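Long-range contact in putative thiosulfate sulfurtransferase YNJE (Escherichia coli, PDB 2WLR), which transfers the sulfane sulfur of thiosulfate to cyanide, giving thiocyanate and sulfite, as a periplasmic rhodanese that works as a monomer: residues A[77-82]-A[98-103]. Numbering follows the deposited sequence.
Sequences APVALY and AGLTHI
Pro78 lies flat over one face of the His102 imidazole: its CB sits above the middle of the ring, 3.9 Å from the ring centroid and 3° off the normal, a CH-pi contact, and Pro78 CA covers the same face nearer the CG side. A chi1 of -168° sets His102 CG anti to the backbone N, which carries the root of the ring toward Pro78. The pair sits where the two parallel strands of a beta-alpha-beta unit in the first rhodanese domain begin to run together: strand 79-82 leads into helix 85-97, and the chain returns through a loop to strand 103-105, the parallel edge strand of a four-stranded sheet. That helix ends in a Schellman motif at Gly99, whose positive phi turns the chain back toward the sheet.

The two backbones join where Val79 N donates to His102 O, a straight bond of 2.8 Å arriving nearly along the C=O axis. Val79 and Ile103 pair as a parallel bridge, and Ser104 carries the backbone bonding onward to Val79 and Leu81. A water donates to Ala77 O and accepts from His102 N, bridging the two backbones just ahead of the Val79-Ile103 pair.

On the sheet face carrying Val79 and Ile103, the two side chains run alongside each other in one direction, with Val79 CG2 3.7 Å from Ile103 CG1. Leu95 and Gln96 of helix 85-97 pack on Ile103, as Val88 and Lys92 do on Leu81. Leu100 lies nearly perpendicular to Val79, its CD2 meeting CG1, and also reaches Ile68 of helix 61-70. Farther along the strand, Leu81 slants across Ile103, bringing its CD1 to 3.9 Å from Ile103 CG2.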
ATOM      1  N   ALA A  77      15.650   0.514 -27.082  1.00 22.81           N
ATOM      2  CA  ALA A  77      14.219   0.398 -27.400  1.00 22.03           C
ATOM      3  C   ALA A  77      13.532   1.752 -27.184  1.00 21.50           C
ATOM      4  O   ALA A  77      13.922   2.479 -26.283  1.00 22.30           O
ATOM      5  CB  ALA A  77      13.578  -0.665 -26.529  1.00 22.94           C
ATOM      6  N   PRO A  78      12.517   2.092 -28.012  1.00 20.31           N
ATOM      7  CA  PRO A  78      11.787   3.360 -27.794  1.00 18.91           C
ATOM      8  C   PRO A  78      11.148   3.460 -26.399  1.00 17.81           C
ATOM      9  O   PRO A  78      10.559   2.508 -25.914  1.00 15.09           O
ATOM     10  CB  PRO A  78      10.691   3.358 -28.869  1.00 19.98           C
ATOM     11  CG  PRO A  78      10.943   2.138 -29.737  1.00 20.41           C
ATOM     12  CD  PRO A  78      11.945   1.272 -29.094  1.00 20.62           C
ATOM     13  N   VAL A  79      11.324   4.602 -25.747  1.00 16.48           N
ATOM     14  CA  VAL A  79      10.504   4.933 -24.576  1.00 16.32           C
ATOM     15  C   VAL A  79       9.769   6.221 -24.877  1.00 13.86           C
ATOM     16  O   VAL A  79      10.322   7.134 -25.483  1.00 14.53           O
ATOM     17  CB  VAL A  79      11.309   4.981 -23.232  1.00 17.19           C
ATOM     18  CG1 VAL A  79      12.072   3.679 -23.072  1.00 20.70           C
ATOM     19  CG2 VAL A  79      12.240   6.179 -23.164  1.00 19.56           C
ATOM     20  N   ALA A  80       8.475   6.268 -24.549  1.00 11.93           N
ATOM     21  CA  ALA A  80       7.658   7.449 -24.823  1.00 11.56           C
ATOM     22  C   ALA A  80       7.117   7.973 -23.506  1.00 10.09           C
ATOM     23  O   ALA A  80       6.409   7.253 -22.789  1.00 10.32           O
ATOM     24  CB  ALA A  80       6.528   7.116 -25.743  1.00 12.04           C
ATOM     25  N   LEU A  81       7.465   9.209 -23.185  1.00  9.71           N
ATOM     26  CA  LEU A  81       7.103   9.851 -21.925  1.00  9.99           C
ATOM     27  C   LEU A  81       5.825  10.634 -22.053  1.00  9.37           C
ATOM     28  O   LEU A  81       5.489  11.163 -23.121  1.00  9.73           O
ATOM     29  CB  LEU A  81       8.193  10.818 -21.482  1.00 10.51           C
ATOM     30  CG  LEU A  81       9.633  10.315 -21.468  1.00 14.47           C
ATOM     31  CD1 LEU A  81      10.558  11.334 -20.853  1.00 15.27           C
ATOM     32  CD2 LEU A  81       9.774   9.008 -20.780  1.00 16.05           C
ATOM     33  N   TYR A  82       5.084  10.707 -20.953  1.00  8.83           N
ATOM     34  CA  TYR A  82       3.976  11.637 -20.875  1.00  8.12           C
ATOM     35  C   TYR A  82       3.773  12.213 -19.503  1.00  8.25           C
ATOM     36  O   TYR A  82       4.366  11.764 -18.506  1.00  7.58           O
ATOM     37  CB  TYR A  82       2.698  11.024 -21.451  1.00  7.10           C
ATOM     38  CG  TYR A  82       2.134   9.877 -20.632  1.00  7.46           C
ATOM     39  CD1 TYR A  82       2.516   8.570 -20.872  1.00  6.87           C
ATOM     40  CD2 TYR A  82       1.157  10.097 -19.691  1.00  8.25           C
ATOM     41  CE1 TYR A  82       1.985   7.505 -20.136  1.00  7.52           C
ATOM     42  CE2 TYR A  82       0.630   9.057 -18.948  1.00  6.91           C
ATOM     43  CZ  TYR A  82       1.018   7.754 -19.183  1.00  7.23           C
ATOM     44  OH  TYR A  82       0.451   6.762 -18.415  1.00  7.31           O
ATOM     45  N   ALA A  98      21.282   8.188 -17.885  1.00 16.01           N
ATOM     46  CA  ALA A  98      21.303   6.758 -17.558  1.00 16.52           C
ATOM     47  C   ALA A  98      21.641   5.861 -18.751  1.00 16.99           C
ATOM     48  O   ALA A  98      21.830   4.679 -18.582  1.00 18.50           O
ATOM     49  CB  ALA A  98      19.945   6.330 -16.951  1.00 16.48           C
ATOM     50  N   GLY A  99      21.661   6.408 -19.961  1.00 17.83           N
ATOM     51  CA  GLY A  99      22.060   5.638 -21.126  1.00 18.63           C
ATOM     52  C   GLY A  99      20.984   5.286 -22.142  1.00 19.17           C
ATOM     53  O   GLY A  99      21.290   4.663 -23.166  1.00 20.63           O
ATOM     54  N   LEU A 100      19.727   5.655 -21.898  1.00 18.75           N
ATOM     55  CA  LEU A 100      18.664   5.278 -22.835  1.00 18.34           C
ATOM     56  C   LEU A 100      18.798   6.134 -24.064  1.00 18.48           C
ATOM     57  O   LEU A 100      18.941   7.351 -23.936  1.00 17.65           O
ATOM     58  CB  LEU A 100      17.276   5.463 -22.224  1.00 18.85           C
ATOM     59  CG  LEU A 100      16.926   4.412 -21.191  1.00 19.42           C
ATOM     60  CD1 LEU A 100      17.714   4.655 -19.956  1.00 24.34           C
ATOM     61  CD2 LEU A 100      15.413   4.386 -20.864  1.00 20.52           C
ATOM     62  N   THR A 101      18.746   5.510 -25.245  1.00 18.70           N
ATOM     63  CA  THR A 101      19.075   6.214 -26.502  1.00 19.01           C
ATOM     64  C   THR A 101      17.891   6.613 -27.380  1.00 18.91           C
ATOM     65  O   THR A 101      18.071   7.311 -28.375  1.00 19.26           O
ATOM     66  CB  THR A 101      20.067   5.378 -27.350  1.00 18.83           C
ATOM     67  OG1 THR A 101      19.442   4.174 -27.758  1.00 20.82           O
ATOM     68  CG2 THR A 101      21.315   5.024 -26.531  1.00 19.66           C
ATOM     69  N   HIS A 102      16.677   6.212 -27.014  1.00 18.07           N
ATOM     70  CA  HIS A 102      15.527   6.484 -27.866  1.00 18.46           C
ATOM     71  C   HIS A 102      14.356   6.953 -27.004  1.00 17.28           C
ATOM     72  O   HIS A 102      13.516   6.134 -26.648  1.00 18.59           O
ATOM     73  CB  HIS A 102      15.148   5.210 -28.620  1.00 19.15           C
ATOM     74  CG  HIS A 102      14.174   5.435 -29.730  1.00 22.56           C
ATOM     75  ND1 HIS A 102      13.254   6.463 -29.717  1.00 26.01           N
ATOM     76  CD2 HIS A 102      13.947   4.739 -30.868  1.00 24.62           C
ATOM     77  CE1 HIS A 102      12.522   6.410 -30.816  1.00 25.29           C
ATOM     78  NE2 HIS A 102      12.920   5.375 -31.531  1.00 26.70           N
ATOM     79  N   ILE A 103      14.342   8.242 -26.676  1.00 16.05           N
ATOM     80  CA  ILE A 103      13.371   8.839 -25.746  1.00 16.52           C
ATOM     81  C   ILE A 103      12.528   9.849 -26.486  1.00 16.87           C
ATOM     82  O   ILE A 103      13.030  10.857 -26.978  1.00 17.76           O
ATOM     83  CB  ILE A 103      14.069   9.537 -24.569  1.00 16.25           C
ATOM     84  CG1 ILE A 103      14.995   8.569 -23.835  1.00 17.66           C
ATOM     85  CG2 ILE A 103      13.033  10.124 -23.555  1.00 14.89           C
ATOM     86  CD1 ILE A 103      15.842   9.231 -22.787  1.00 19.46           C
TER
HETATM   87  O   HOH W   1      15.926   3.927 -25.282  1.00 17.42           O